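Local coordinates for protein DNA-entry nuclease inhibitor (Bacillus subtilis subsp. subtilis, PDB 4MQD) that inhibits the DNA-degrading activity of the DNA-entry nuclease NucA and takes part in the competence of cells for transformation, at residues L63-N67 with S68-V72. Sequence-based numbering, arbitrary orientation.
Sequences LFRLN and SSETV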
loop_
_atom_site.group_PDB
_atom_site.type_symbol
_atom_site.label_atom_id
_atom_site.label_comp_id
_atom_site.label_asym_id
_atom_site.label_seq_id
_atom_site.Cartn_x
_atom_site.Cartn_y
_atom_site.Cartn_z
ATOM N N LEU A 63 -7.564 6.676 -9.905
ATOM C CA LEU A 63 -6.126 6.908 -10.076
ATOM C C LEU A 63 -5.567 5.890 -11.055
ATOM O O LEU A 63 -5.340 4.732 -10.692
ATOM C CB LEU A 63 -5.384 6.795 -8.739
ATOM C CG LEU A 63 -5.252 8.080 -7.924
ATOM C CD1 LEU A 63 -6.621 8.678 -7.637
ATOM C CD2 LEU A 63 -4.491 7.810 -6.633
ATOM N N PHE A 64 -5.350 6.314 -12.295
ATOM C CA PHE A 64 -4.803 5.422 -13.309
ATOM C C PHE A 64 -3.286 5.540 -13.350
ATOM O O PHE A 64 -2.743 6.644 -13.273
ATOM C CB PHE A 64 -5.394 5.720 -14.685
ATOM C CG PHE A 64 -5.192 4.606 -15.670
ATOM C CD1 PHE A 64 -6.014 3.491 -15.647
ATOM C CD2 PHE A 64 -4.164 4.660 -16.601
ATOM C CE1 PHE A 64 -5.824 2.453 -16.543
ATOM C CE2 PHE A 64 -3.969 3.627 -17.502
ATOM C CZ PHE A 64 -4.799 2.522 -17.472
ATOM N N ARG A 65 -2.612 4.397 -13.466
ATOM C CA ARG A 65 -1.151 4.343 -13.518
ATOM C C ARG A 65 -0.670 3.351 -14.568
ATOM O O ARG A 65 -1.348 2.363 -14.856
ATOM C CB ARG A 65 -0.587 3.923 -12.163
ATOM C CG ARG A 65 -0.885 4.882 -11.027
ATOM C CD ARG A 65 -0.379 4.324 -9.713
ATOM N NE ARG A 65 -0.731 5.185 -8.591
ATOM C CZ ARG A 65 -0.460 4.917 -7.316
ATOM N NH1 ARG A 65 0.172 3.797 -6.976
ATOM N NH2 ARG A 65 -0.829 5.776 -6.373
ATOM N N LEU A 66 0.509 3.625 -15.123
ATOM C CA LEU A 66 1.175 2.726 -16.061
ATOM C C LEU A 66 2.537 2.322 -15.491
ATOM O O LEU A 66 3.401 3.175 -15.274
ATOM C CB LEU A 66 1.352 3.415 -17.417
ATOM C CG LEU A 66 2.110 2.665 -18.518
ATOM C CD1 LEU A 66 1.475 1.317 -18.828
ATOM C CD2 LEU A 66 2.187 3.521 -19.772
ATOM N N ASN A 67 2.710 1.022 -15.247
ATOM C CA ASN A 67 3.964 0.457 -14.732
ATOM C C ASN A 67 4.457 1.119 -13.446
ATOM O O ASN A 67 5.645 1.411 -13.298
ATOM C CB ASN A 67 5.057 0.503 -15.807
ATOM C CG ASN A 67 4.701 -0.321 -17.032
ATOM O OD1 ASN A 67 4.219 -1.447 -16.915
ATOM N ND2 ASN A 67 4.948 0.232 -18.214
ATOM N N SER A 68 3.536 1.349 -12.516
ATOM C CA SER A 68 3.889 1.905 -11.217
ATOM C C SER A 68 4.505 0.824 -10.339
ATOM O O SER A 68 4.059 -0.323 -10.355
ATOM C CB SER A 68 2.660 2.489 -10.523
ATOM O OG SER A 68 2.998 3.011 -9.250
ATOM N N SER A 69 5.539 1.196 -9.589
ATOM C CA SER A 69 6.138 0.318 -8.588
ATOM C C SER A 69 5.804 0.786 -7.171
ATOM O O SER A 69 6.269 0.190 -6.196
ATOM C CB SER A 69 7.657 0.257 -8.777
ATOM O OG SER A 69 8.248 1.532 -8.589
ATOM N N GLU A 70 5.009 1.850 -7.056
ATOM C CA GLU A 70 4.563 2.335 -5.752
ATOM C C GLU A 70 3.617 1.318 -5.136
ATOM O O GLU A 70 2.581 0.998 -5.720
ATOM C CB GLU A 70 3.848 3.687 -5.867
ATOM C CG GLU A 70 4.772 4.884 -6.037
ATOM C CD GLU A 70 4.074 6.214 -5.786
ATOM O OE1 GLU A 70 2.824 6.256 -5.789
ATOM O OE2 GLU A 70 4.783 7.225 -5.584
ATOM N N THR A 71 3.976 0.809 -3.961
ATOM C CA THR A 71 3.128 -0.147 -3.259
ATOM C C THR A 71 1.851 0.537 -2.787
ATOM O O THR A 71 1.831 1.751 -2.554
ATOM C CB THR A 71 3.841 -0.774 -2.043
ATOM O OG1 THR A 71 4.249 0.255 -1.133
ATOM C CG2 THR A 71 5.062 -1.570 -2.488
ATOM N N VAL A 72 0.785 -0.248 -2.672
ATOM C CA VAL A 72 -0.491 0.237 -2.164
ATOM C C VAL A 72 -0.672 -0.341 -0.766
ATOM O O VAL A 72 -0.981 -1.522 -0.604
ATOM C CB VAL A 72 -1.651 -0.178 -3.091
ATOM C CG1 VAL A 72 -2.978 0.365 -2.575
ATOM C CG2 VAL A 72 -1.378 0.308 -4.509
HETATM O O HOH W 1 0.204 3.745 -4.156
#
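The guanidinium of R65 has OE1 of E70 over one face, 3.7 Å from NH2, while water 1 and the backbone O of E70 lie at its edge, in plane. The guanidinium and carboxylate planes are 80° apart, and the two side chains cross at about a right angle. Because OE1 lies well out of the guanidinium plane, no N-H points at it, and this long salt bridge works through charge alone. The directed bond goes to the water, which accepts from NH1 of R65 at 2.8 Å and donates in turn to the backbone O of T71, tying the strand's arginine to the returning loop. R65 gets there as an extended rod: CG sits beside the backbone N (chi1 -63°), and the chain runs straight on to NE. Along the way its CD packs on CB of S68 at 3.6 Å. With an alanine here, the E70 carboxylate would probably lose its nearby positive charge, and the O of T71 its water-mediated tie to the strand. That charge is likely to matter to E70, since OE1 also lies close to D36 OD1 of the second subunit. S68 turns its OG anti to the backbone N, where it accepts from N of E70 at 3.2 Å with an N-H...O angle of 149°. Its own backbone N bonds to OD1 of D131, and the side-chain amide of N67 bonds through ND2 to O of M4 and through OD1 to N of S134, so strand 127-134 and the chain just ahead of strand 6-14 hold the bend. Here strand 59-66 of the mixed sheet ends and the chain folds back at the surface, beside the second subunit, through an ST turn that opens with S68.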